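Local coordinates for protein probable Rab-related GTPase (Acanthamoeba polyphaga mimivirus, PDB 5XC5) that binds GTP and magnesium as a Rab-family small GTPase and may take part in protein transport, at residues I38-A43 with W60-L65; V16-I21 with L83-V88; Y6-I11 with L55-W60. The protein carries 1 engineered substitution. All blocks are in the same frame, centred on the assembly; numbering follows the deposited sequence.

Contact 1: I38-A43 with W60-L65; sequences IGAAFA and WDTAGL. Engineered in segment 60-65: Leu-65 (natural residue Gln). With GTP (guanosine-5'-triphosphate), chain B.
Residues 38-42 and 60-63 run antiparallel, their end-to-end directions 172° apart. The strands pair where Ala-41 faces Asp-61: Ala-41 N gives a bond of 2.9 Å to Asp-61 O, and Asp-61 N returns one of 2.8 Å to Ala-41 O. Beyond this pair direct backbone bonds stop although the chains stay close, and a water bridges them, donating to Ile-38 O at 2.9 Å and accepting from Ala-63 N at 3.0 Å. Phe-42 and Trp-60 form the adjacent non-hydrogen-bonded pair, side by side on one sheet face. CG of Phe-42 stands anti to the backbone N (chi1 -177°), which carries CD1 over one face of the indole, 3.4 Å from Trp-60 CE2; the two rings meet obliquely, planes 56° apart. Phe-42 CB sits squarely above the six-membered ring, 3.7 Å from its centroid, a CH-pi contact. At the indole rim Ala-40 CB touches Trp-60 CE3 at 3.6 Å. Asp-61 turns to the other face, where OD2 bonds Ser-19 OG. Further on, Gly-64 N reaches GTP O3G at 2.9 Å. The effector region, assigned by similarity, is thus joined at Ala-41 to Asp-61, the first residue of the DxxG motif of small GTPases, and through water to Ala-63. Two direct backbone bonds hold the strand end, whereas a water bridges the part nearer the gamma-phosphate, consistent with switch segments that follow the nucleotide.

Contact 2: V16-I21 with L83-V88; sequences VGKSSI and LVVFDV. With MG (magnesium ion), chain C; GTP (guanosine-5'-triphosphate), chain B.
Val-16 lays its isopropyl group over one face of the flat peptide joining Phe-86 to Asp-87, with CG1 3.7 Å from Asp-87 N. The Phe-86 ring leaves from the opposite side of the strand and meets Phe-94 edge-to-face, while the Asp-87 carboxylate bonds through OD1 to Thr-89. The second branch of Val-16, CG2, fits between the strand and the nucleotide: it lies 3.5 Å from Val-85 O and almost as close to the beta-phosphate oxygen O2B. Val-85 meets three residues of 16-21. Its CG1 touches Val-16 CG2 and meets Ile-21 CD1 tip to tip at 4.0 Å, and its CB lies 3.8 Å from Lys-18 CG. The Lys-18 chain then bends at chi3 (-60°) and chi4 (-67°), which brings NZ back between beta- and gamma-phosphate, 2.8 Å from GTP O2B and 2.7 Å from O3G; Gly-12 O is a further acceptor. The amides of Gly-17, Lys-18, Ser-19 and Ser-20 also point at phosphate oxygens, as in a P-loop, and Ser-19 OG binds magnesium at 2.1 Å. GTP O1B and O1G, two waters and Thr-37 complete the metal site. Only van der Waals contacts join the two segments; the P-loop amides and Lys-18 NZ serve the phosphates. The start of helix 18-26 thereby rests on the end of strand 81-87, with helix 154-169 beside Ile-21 and Leu-83, and helix 91-107 covering Val-84 and Phe-86 on the far side of the sheet.

Contact 3: Y6-I11 with L55-W60; sequences YKIILI and LKLNIW
Tyr-6 to Leu-10 pair in parallel with Lys-56 to Trp-60, the strand axes 35° apart, and five backbone bonds connect them. Tyr-6 N finds Lys-56 O at 2.8 Å and Ile-8 N finds Asn-58 O at 2.8 Å. In return Asn-58 N reaches Tyr-6 O at 2.9 Å, standing 41° out of the carbonyl plane, and Trp-60 N reaches Ile-8 O at 2.9 Å. Leu-10 N closes the series on Trp-60 O at 3.0 Å, and CA-H groups of Lys-7, Ile-59 and Ile-9 supplement the carbonyls of Asn-58, Ile-8 and Trp-60. On the Lys-7 face, Asn-58 OD1 takes Lys-56 NZ on a lone pair at 2.9 Å and also bonds Ser-44 OG. Lys-7 has CG anti to the backbone N (chi1 175°) and is extended beyond, which carries CE past Trp-60 CD1; its ammonium ends on the carbonyls of Thr-77 and Tyr-75. The other face is apolar: Leu-55 CD2 lies over one face of the Tyr-6 ring near its rim, with CG 3.9 Å from Tyr-6 CE1, while Lys-56 O sits at the ring's edge. Leu-10 CD1 meets Ile-59 CG2 at 3.6 Å, and Leu-57 lies against Ile-8 CG1 under helices 18-26 and 154-169. The amides and carbonyls turned inward are thus paired, Leu-10 O takes Thr-62 OG1, and the lysine ammoniums find oxygens of Thr-77, Tyr-75, Asn-58 and Ser-44.

How the contacts relate
Contact 2 is wholly buried near the middle of the chain; contacts 1 and 3 are partly buried and lie farther out. All three reach one six-stranded sheet of the Ras-like fold. Contacts 1 and 3 use opposite edges of strand 54-61, sharing Trp-60: contact 1 adds an outermost strand, 41-48, antiparallel, contact 3 the more central strand 6-12 in parallel. Five backbone bonds carry contact 3; contact 1 combines two with a water bridge and aromatic packing; contact 2 sets a helix start on a strand by apolar packing. Strand 6-12 also bonds to strand 81-87. Ser-19 and Asp-61 tie contact 2 to contact 1 beside GTP, and Thr-62 OG1 with Leu-10 O ties contact 1 to contact 3.

Contact 1: I38-A43 with W60-L65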
loop_
_atom_site.group_PDB
_atom_site.type_symbol
_atom_site.label_atom_id
_atom_site.label_comp_id
_atom_site.label_asym_id
_atom_site.label_seq_id
_atom_site.Cartn_x
_atom_site.Cartn_y
_atom_site.Cartn_z
ATOM N N ILE A 38 8.687 10.270 -7.944
ATOM C CA ILE A 38 10.103 10.440 -7.629
ATOM C C ILE A 38 10.210 10.808 -6.152
ATOM O O ILE A 38 10.250 9.913 -5.292
ATOM C CB ILE A 38 10.784 11.462 -8.558
ATOM C CG1 ILE A 38 10.489 11.099 -10.012
ATOM C CG2 ILE A 38 12.299 11.484 -8.299
ATOM C CD1 ILE A 38 11.219 11.961 -11.041
ATOM N N GLY A 39 10.225 12.093 -5.836
ATOM C CA GLY A 39 10.082 12.489 -4.442
ATOM C C GLY A 39 8.740 12.031 -3.905
ATOM O O GLY A 39 7.731 12.054 -4.610
ATOM N N ALA A 40 8.720 11.638 -2.632
ATOM C CA ALA A 40 7.475 11.168 -2.042
ATOM C C ALA A 40 6.466 12.308 -1.993
ATOM O O ALA A 40 6.827 13.467 -1.780
ATOM C CB ALA A 40 7.726 10.618 -0.636
ATOM N N ALA A 41 5.200 11.978 -2.213
ATOM C CA ALA A 41 4.135 12.966 -2.287
ATOM C C ALA A 41 3.181 12.762 -1.120
ATOM O O ALA A 41 2.825 11.625 -0.782
ATOM C CB ALA A 41 3.383 12.858 -3.614
ATOM N N PHE A 42 2.762 13.865 -0.515
ATOM C CA PHE A 42 1.978 13.839 0.708
ATOM C C PHE A 42 0.528 14.225 0.452
ATOM O O PHE A 42 0.232 15.089 -0.383
ATOM C CB PHE A 42 2.547 14.815 1.737
ATOM C CG PHE A 42 1.826 14.783 3.036
ATOM C CD1 PHE A 42 2.067 13.768 3.951
ATOM C CD2 PHE A 42 0.875 15.747 3.344
ATOM C CE1 PHE A 42 1.398 13.725 5.157
ATOM C CE2 PHE A 42 0.197 15.699 4.558
ATOM C CZ PHE A 42 0.464 14.694 5.460
ATOM N N ALA A 43 -0.375 13.596 1.202
ATOM C CA ALA A 43 -1.764 14.024 1.267
ATOM C C ALA A 43 -2.326 13.580 2.605
ATOM O O ALA A 43 -1.870 12.593 3.186
ATOM C CB ALA A 43 -2.593 13.422 0.131
ATOM N N TRP A 60 2.032 9.189 2.731
ATOM C CA TRP A 60 3.163 9.439 1.848
ATOM C C TRP A 60 3.172 8.368 0.763
ATOM O O TRP A 60 3.230 7.167 1.066
ATOM C CB TRP A 60 4.480 9.420 2.626
ATOM C CG TRP A 60 4.732 10.657 3.446
ATOM C CD1 TRP A 60 4.514 10.813 4.782
ATOM C CD2 TRP A 60 5.263 11.898 2.975
ATOM N NE1 TRP A 60 4.875 12.086 5.176
ATOM C CE2 TRP A 60 5.332 12.772 4.083
ATOM C CE3 TRP A 60 5.667 12.364 1.722
ATOM C CZ2 TRP A 60 5.807 14.081 3.975
ATOM C CZ3 TRP A 60 6.134 13.669 1.614
ATOM C CH2 TRP A 60 6.198 14.510 2.734
ATOM N N ASP A 61 3.103 8.807 -0.488
ATOM C CA ASP A 61 3.146 7.953 -1.667
ATOM C C ASP A 61 4.574 8.001 -2.205
ATOM O O ASP A 61 5.053 9.072 -2.587
ATOM C CB ASP A 61 2.164 8.531 -2.690
ATOM C CG ASP A 61 2.157 7.775 -4.001
ATOM O OD1 ASP A 61 2.577 6.596 -4.011
ATOM O OD2 ASP A 61 1.727 8.367 -5.022
ATOM N N THR A 62 5.268 6.864 -2.203
ATOM C CA THR A 62 6.708 6.847 -2.453
ATOM C C THR A 62 7.039 6.243 -3.814
ATOM O O THR A 62 6.210 5.606 -4.463
ATOM C CB THR A 62 7.465 6.079 -1.357
ATOM O OG1 THR A 62 7.161 4.681 -1.450
ATOM C CG2 THR A 62 7.096 6.569 0.022
ATOM N N ALA A 63 8.288 6.441 -4.226
ATOM C CA ALA A 63 8.780 5.932 -5.502
ATOM C C ALA A 63 9.106 4.444 -5.426
ATOM O O ALA A 63 9.768 3.979 -4.489
ATOM C CB ALA A 63 10.061 6.672 -5.886
ATOM N N GLY A 64 8.690 3.713 -6.463
ATOM C CA GLY A 64 9.086 2.331 -6.646
ATOM C C GLY A 64 10.255 2.112 -7.590
ATOM O O GLY A 64 10.841 1.026 -7.588
ATOM N N LEU A 65 10.614 3.117 -8.390
ATOM C CA LEU A 65 11.740 2.966 -9.306
ATOM C C LEU A 65 13.025 2.731 -8.530
ATOM O O LEU A 65 13.304 3.401 -7.532
ATOM C CB LEU A 65 11.886 4.205 -10.182
ATOM C CG LEU A 65 10.869 4.308 -11.324
ATOM C CD1 LEU A 65 10.906 5.711 -11.869
ATOM C CD2 LEU A 65 11.136 3.299 -12.428
HETATM P PG GTP B . 5.774 4.353 -9.276
HETATM O O1G GTP B . 5.373 5.732 -8.789
HETATM O O2G GTP B . 6.620 4.415 -10.512
HETATM O O3G GTP B . 6.412 3.518 -8.187
HETATM O O3B GTP B . 4.449 3.532 -9.790
HETATM P PB GTP B . 3.027 3.381 -9.023
HETATM O O1B GTP B . 2.660 4.664 -8.303
HETATM O O2B GTP B . 3.048 2.161 -8.146
HETATM O O3A GTP B . 1.981 3.000 -10.195
HETATM P PA GTP B . 0.948 4.025 -10.921
HETATM O O1A GTP B . -0.206 4.384 -9.978
HETATM O O2A GTP B . 1.722 5.206 -11.543
HETATM O "O5'" GTP B . 0.334 3.046 -12.064
HETATM C "C5'" GTP B . 1.148 2.514 -13.089
HETATM C "C4'" GTP B . 0.270 2.107 -14.272
HETATM O "O4'" GTP B . -0.546 1.025 -13.849
HETATM C "C3'" GTP B . -0.660 3.205 -14.751
HETATM O "O3'" GTP B . -0.759 3.171 -16.168
HETATM C "C2'" GTP B . -1.995 2.824 -14.148
HETATM O "O2'" GTP B . -3.089 3.283 -14.907
HETATM C "C1'" GTP B . -1.907 1.312 -14.111
HETATM N N9 GTP B . -2.741 0.800 -13.015
HETATM C C8 GTP B . -2.793 1.248 -11.720
HETATM N N7 GTP B . -3.679 0.501 -11.031
HETATM C C5 GTP B . -4.199 -0.420 -11.882
HETATM C C6 GTP B . -5.139 -1.432 -11.718
HETATM O O6 GTP B . -5.715 -1.673 -10.642
HETATM N N1 GTP B . -5.438 -2.192 -12.824
HETATM C C2 GTP B . -4.835 -1.993 -14.048
HETATM N N2 GTP B . -5.180 -2.779 -15.061
HETATM N N3 GTP B . -3.898 -1.000 -14.220
HETATM C C4 GTP B . -3.610 -0.237 -13.134
HETATM O O HOH W 1 9.958 8.431 -2.820
#

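Contact 2: V16-I21 with L83-V88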
loop_
_atom_site.group_PDB
_atom_site.type_symbol
_atom_site.label_atom_id
_atom_site.label_comp_id
_atom_site.label_asym_id
_atom_site.label_seq_id
_atom_site.Cartn_x
_atom_site.Cartn_y
_atom_site.Cartn_z
ATOM N N VAL A 16 3.145 -0.646 -9.914
ATOM C CA VAL A 16 2.170 -1.549 -9.298
ATOM C C VAL A 16 0.836 -0.877 -9.008
ATOM O O VAL A 16 -0.147 -1.585 -8.736
ATOM C CB VAL A 16 2.719 -2.239 -8.034
ATOM C CG1 VAL A 16 3.957 -3.068 -8.361
ATOM C CG2 VAL A 16 3.024 -1.225 -6.946
ATOM N N GLY A 17 0.779 0.452 -9.042
ATOM C CA GLY A 17 -0.435 1.194 -8.808
ATOM C C GLY A 17 -0.557 1.929 -7.471
ATOM O O GLY A 17 -1.675 2.292 -7.098
ATOM N N LYS A 18 0.557 2.185 -6.768
ATOM C CA LYS A 18 0.490 2.915 -5.502
ATOM C C LYS A 18 -0.183 4.276 -5.677
ATOM O O LYS A 18 -1.100 4.631 -4.927
ATOM C CB LYS A 18 1.898 3.093 -4.929
ATOM C CG LYS A 18 2.611 1.777 -4.619
ATOM C CD LYS A 18 4.030 2.026 -4.100
ATOM C CE LYS A 18 4.909 2.779 -5.101
ATOM N NZ LYS A 18 5.226 2.007 -6.346
ATOM N N SER A 19 0.282 5.069 -6.647
ATOM C CA SER A 19 -0.269 6.412 -6.815
ATOM C C SER A 19 -1.721 6.366 -7.269
ATOM O O SER A 19 -2.537 7.189 -6.840
ATOM C CB SER A 19 0.578 7.225 -7.792
ATOM O OG SER A 19 1.909 7.353 -7.328
ATOM N N SER A 20 -2.058 5.408 -8.130
ATOM C CA SER A 20 -3.442 5.251 -8.568
ATOM C C SER A 20 -4.363 4.925 -7.398
ATOM O O SER A 20 -5.462 5.485 -7.285
ATOM C CB SER A 20 -3.512 4.169 -9.639
ATOM O OG SER A 20 -2.766 4.554 -10.776
ATOM N N ILE A 21 -3.912 4.047 -6.497
ATOM C CA ILE A 21 -4.678 3.725 -5.298
ATOM C C ILE A 21 -4.881 4.965 -4.432
ATOM O O ILE A 21 -5.999 5.257 -3.993
ATOM C CB ILE A 21 -3.987 2.588 -4.525
ATOM C CG1 ILE A 21 -4.234 1.246 -5.219
ATOM C CG2 ILE A 21 -4.468 2.551 -3.093
ATOM C CD1 ILE A 21 -3.303 0.134 -4.741
ATOM N N LEU A 83 1.175 0.243 3.519
ATOM C CA LEU A 83 0.623 -0.547 2.430
ATOM C C LEU A 83 1.784 -0.948 1.529
ATOM O O LEU A 83 2.499 -0.077 1.018
ATOM C CB LEU A 83 -0.374 0.307 1.648
ATOM C CG LEU A 83 -1.602 0.812 2.427
ATOM C CD1 LEU A 83 -2.380 1.810 1.601
ATOM C CD2 LEU A 83 -2.518 -0.337 2.804
ATOM N N VAL A 84 1.986 -2.255 1.346
ATOM C CA VAL A 84 3.005 -2.760 0.428
ATOM C C VAL A 84 2.284 -3.325 -0.788
ATOM O O VAL A 84 1.624 -4.365 -0.700
ATOM C CB VAL A 84 3.896 -3.824 1.080
ATOM C CG1 VAL A 84 5.036 -4.205 0.134
ATOM C CG2 VAL A 84 4.463 -3.304 2.394
ATOM N N VAL A 85 2.408 -2.643 -1.927
ATOM C CA VAL A 85 1.601 -2.928 -3.106
ATOM C C VAL A 85 2.415 -3.724 -4.116
ATOM O O VAL A 85 3.611 -3.471 -4.307
ATOM C CB VAL A 85 1.087 -1.606 -3.708
ATOM C CG1 VAL A 85 0.102 -1.872 -4.832
ATOM C CG2 VAL A 85 0.446 -0.741 -2.619
ATOM N N PHE A 86 1.765 -4.695 -4.760
ATOM C CA PHE A 86 2.347 -5.370 -5.917
ATOM C C PHE A 86 1.265 -5.587 -6.971
ATOM O O PHE A 86 0.074 -5.394 -6.726
ATOM C CB PHE A 86 3.061 -6.675 -5.531
ATOM C CG PHE A 86 2.123 -7.815 -5.233
ATOM C CD1 PHE A 86 1.605 -7.982 -3.954
ATOM C CD2 PHE A 86 1.777 -8.734 -6.223
ATOM C CE1 PHE A 86 0.758 -9.027 -3.665
ATOM C CE2 PHE A 86 0.913 -9.784 -5.933
ATOM C CZ PHE A 86 0.398 -9.916 -4.650
ATOM N N ASP A 87 1.699 -6.007 -8.154
ATOM C CA ASP A 87 0.830 -6.210 -9.316
ATOM C C ASP A 87 0.722 -7.716 -9.519
ATOM O O ASP A 87 1.747 -8.393 -9.647
ATOM C CB ASP A 87 1.516 -5.518 -10.505
ATOM C CG ASP A 87 0.888 -5.790 -11.872
ATOM O OD1 ASP A 87 0.058 -6.701 -12.052
ATOM O OD2 ASP A 87 1.301 -5.058 -12.805
ATOM N N VAL A 88 -0.510 -8.237 -9.526
ATOM C CA VAL A 88 -0.715 -9.686 -9.603
ATOM C C VAL A 88 -0.164 -10.306 -10.881
ATOM O O VAL A 88 0.064 -11.521 -10.915
ATOM C CB VAL A 88 -2.187 -10.101 -9.379
ATOM C CG1 VAL A 88 -2.626 -9.795 -7.956
ATOM C CG2 VAL A 88 -3.093 -9.423 -10.396
HETATM MG MG MG C . 3.622 6.433 -8.032
HETATM P PG GTP B . 5.774 4.353 -9.276
HETATM O O1G GTP B . 5.373 5.732 -8.789
HETATM O O2G GTP B . 6.620 4.415 -10.512
HETATM O O3G GTP B . 6.412 3.518 -8.187
HETATM O O3B GTP B . 4.449 3.532 -9.790
HETATM P PB GTP B . 3.027 3.381 -9.023
HETATM O O1B GTP B . 2.660 4.664 -8.303
HETATM O O2B GTP B . 3.048 2.161 -8.146
HETATM O O3A GTP B . 1.981 3.000 -10.195
HETATM P PA GTP B . 0.948 4.025 -10.921
HETATM O O1A GTP B . -0.206 4.384 -9.978
HETATM O O2A GTP B . 1.722 5.206 -11.543
HETATM O "O5'" GTP B . 0.334 3.046 -12.064
HETATM C "C5'" GTP B . 1.148 2.514 -13.089
HETATM C "C4'" GTP B . 0.270 2.107 -14.272
HETATM O "O4'" GTP B . -0.546 1.025 -13.849
HETATM C "C3'" GTP B . -0.660 3.205 -14.751
HETATM O "O3'" GTP B . -0.759 3.171 -16.168
HETATM C "C2'" GTP B . -1.995 2.824 -14.148
HETATM O "O2'" GTP B . -3.089 3.283 -14.907
HETATM C "C1'" GTP B . -1.907 1.312 -14.111
HETATM N N9 GTP B . -2.741 0.800 -13.015
HETATM C C8 GTP B . -2.793 1.248 -11.720
HETATM N N7 GTP B . -3.679 0.501 -11.031
HETATM C C5 GTP B . -4.199 -0.420 -11.882
HETATM C C6 GTP B . -5.139 -1.432 -11.718
HETATM O O6 GTP B . -5.715 -1.673 -10.642
HETATM N N1 GTP B . -5.438 -2.192 -12.824
HETATM C C2 GTP B . -4.835 -1.993 -14.048
HETATM N N2 GTP B . -5.180 -2.779 -15.061
HETATM N N3 GTP B . -3.898 -1.000 -14.220
HETATM C C4 GTP B . -3.610 -0.237 -13.134
HETATM O O HOH W 2 4.060 5.814 -6.020
HETATM O O HOH W 3 3.003 7.005 -9.939
#

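Contact 3: Y6-I11 with L55-W60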
loop_
_atom_site.group_PDB
_atom_site.type_symbol
_atom_site.label_atom_id
_atom_site.label_comp_id
_atom_site.label_asym_id
_atom_site.label_seq_id
_atom_site.Cartn_x
_atom_site.Cartn_y
_atom_site.Cartn_z
ATOM N N TYR A 6 -1.861 9.956 11.824
ATOM C CA TYR A 6 -1.329 8.606 11.705
ATOM C C TYR A 6 -0.557 8.495 10.400
ATOM O O TYR A 6 -1.148 8.589 9.322
ATOM C CB TYR A 6 -2.473 7.588 11.721
ATOM C CG TYR A 6 -3.209 7.529 13.038
ATOM C CD1 TYR A 6 -4.157 8.485 13.375
ATOM C CD2 TYR A 6 -2.934 6.524 13.952
ATOM C CE1 TYR A 6 -4.817 8.439 14.599
ATOM C CE2 TYR A 6 -3.600 6.463 15.174
ATOM C CZ TYR A 6 -4.536 7.425 15.484
ATOM O OH TYR A 6 -5.191 7.364 16.703
ATOM N N LYS A 7 0.756 8.276 10.496
ATOM C CA LYS A 7 1.598 8.217 9.306
ATOM C C LYS A 7 1.432 6.876 8.598
ATOM O O LYS A 7 1.715 5.821 9.169
ATOM C CB LYS A 7 3.064 8.469 9.650
ATOM C CG LYS A 7 3.996 8.306 8.441
ATOM C CD LYS A 7 5.415 8.780 8.721
ATOM C CE LYS A 7 6.309 8.521 7.511
ATOM N NZ LYS A 7 7.689 9.076 7.692
ATOM N N ILE A 8 0.964 6.931 7.357
ATOM C CA ILE A 8 0.787 5.769 6.495
ATOM C C ILE A 8 1.669 5.978 5.275
ATOM O O ILE A 8 1.612 7.041 4.647
ATOM C CB ILE A 8 -0.678 5.626 6.031
ATOM C CG1 ILE A 8 -1.669 5.819 7.184
ATOM C CG2 ILE A 8 -0.892 4.299 5.271
ATOM C CD1 ILE A 8 -1.557 4.800 8.271
ATOM N N ILE A 9 2.467 4.970 4.922
ATOM C CA ILE A 9 3.247 5.028 3.687
ATOM C C ILE A 9 2.802 3.925 2.733
ATOM O O ILE A 9 2.404 2.833 3.156
ATOM C CB ILE A 9 4.774 4.962 3.914
ATOM C CG1 ILE A 9 5.186 3.612 4.508
ATOM C CG2 ILE A 9 5.257 6.145 4.746
ATOM C CD1 ILE A 9 6.689 3.442 4.623
ATOM N N LEU A 10 2.894 4.211 1.436
ATOM C CA LEU A 10 2.723 3.209 0.390
ATOM C C LEU A 10 4.084 2.954 -0.226
ATOM O O LEU A 10 4.746 3.895 -0.688
ATOM C CB LEU A 10 1.761 3.669 -0.705
ATOM C CG LEU A 10 0.305 3.781 -0.282
ATOM C CD1 LEU A 10 0.041 5.162 0.269
ATOM C CD2 LEU A 10 -0.622 3.445 -1.466
ATOM N N ILE A 11 4.502 1.686 -0.223
ATOM C CA ILE A 11 5.754 1.262 -0.834
ATOM C C ILE A 11 5.479 0.057 -1.727
ATOM O O ILE A 11 4.465 -0.628 -1.582
ATOM C CB ILE A 11 6.850 0.944 0.203
ATOM C CG1 ILE A 11 6.464 -0.279 1.033
ATOM C CG2 ILE A 11 7.084 2.139 1.130
ATOM C CD1 ILE A 11 7.475 -0.626 2.153
ATOM N N LEU A 55 -9.931 9.970 12.662
ATOM C CA LEU A 55 -8.502 9.743 12.505
ATOM C C LEU A 55 -8.016 10.531 11.302
ATOM O O LEU A 55 -8.643 10.505 10.238
ATOM C CB LEU A 55 -8.173 8.255 12.300
ATOM C CG LEU A 55 -8.360 7.255 13.436
ATOM C CD1 LEU A 55 -9.804 7.107 13.823
ATOM C CD2 LEU A 55 -7.780 5.908 13.040
ATOM N N LYS A 56 -6.907 11.233 11.479
ATOM C CA LYS A 56 -6.238 11.908 10.382
ATOM C C LYS A 56 -5.173 10.969 9.829
ATOM O O LYS A 56 -4.227 10.604 10.539
ATOM C CB LYS A 56 -5.595 13.198 10.882
ATOM C CG LYS A 56 -5.159 14.169 9.801
ATOM C CD LYS A 56 -4.795 15.492 10.448
ATOM C CE LYS A 56 -4.315 16.521 9.459
ATOM N NZ LYS A 56 -2.948 16.240 8.923
ATOM N N LEU A 57 -5.339 10.568 8.573
ATOM C CA LEU A 57 -4.334 9.780 7.875
ATOM C C LEU A 57 -3.361 10.743 7.208
ATOM O O LEU A 57 -3.770 11.585 6.406
ATOM C CB LEU A 57 -4.992 8.882 6.827
ATOM C CG LEU A 57 -6.051 7.909 7.355
ATOM C CD1 LEU A 57 -6.627 7.083 6.231
ATOM C CD2 LEU A 57 -5.470 7.007 8.424
ATOM N N ASN A 58 -2.076 10.611 7.539
ATOM C CA ASN A 58 -0.999 11.391 6.932
ATOM C C ASN A 58 -0.263 10.424 6.002
ATOM O O ASN A 58 0.489 9.559 6.466
ATOM C CB ASN A 58 -0.084 11.949 8.020
ATOM C CG ASN A 58 -0.767 13.008 8.868
ATOM O OD1 ASN A 58 -1.636 13.736 8.380
ATOM N ND2 ASN A 58 -0.367 13.110 10.129
ATOM N N ILE A 59 -0.498 10.563 4.698
ATOM C CA ILE A 59 -0.163 9.541 3.709
ATOM C C ILE A 59 0.999 10.023 2.852
ATOM O O ILE A 59 0.944 11.116 2.283
ATOM C CB ILE A 59 -1.378 9.238 2.821
ATOM C CG1 ILE A 59 -2.548 8.763 3.683
ATOM C CG2 ILE A 59 -1.012 8.221 1.752
ATOM C CD1 ILE A 59 -3.880 8.736 2.950
ATOM N N TRP A 60 2.032 9.189 2.731
ATOM C CA TRP A 60 3.163 9.439 1.848
ATOM C C TRP A 60 3.172 8.368 0.763
ATOM O O TRP A 60 3.230 7.167 1.066
ATOM C CB TRP A 60 4.480 9.420 2.626
ATOM C CG TRP A 60 4.732 10.657 3.446
ATOM C CD1 TRP A 60 4.514 10.813 4.782
ATOM C CD2 TRP A 60 5.263 11.898 2.975
ATOM N NE1 TRP A 60 4.875 12.086 5.176
ATOM C CE2 TRP A 60 5.332 12.772 4.083
ATOM C CE3 TRP A 60 5.667 12.364 1.722
ATOM C CZ2 TRP A 60 5.807 14.081 3.975
ATOM C CZ3 TRP A 60 6.134 13.669 1.614
ATOM C CH2 TRP A 60 6.198 14.510 2.734
#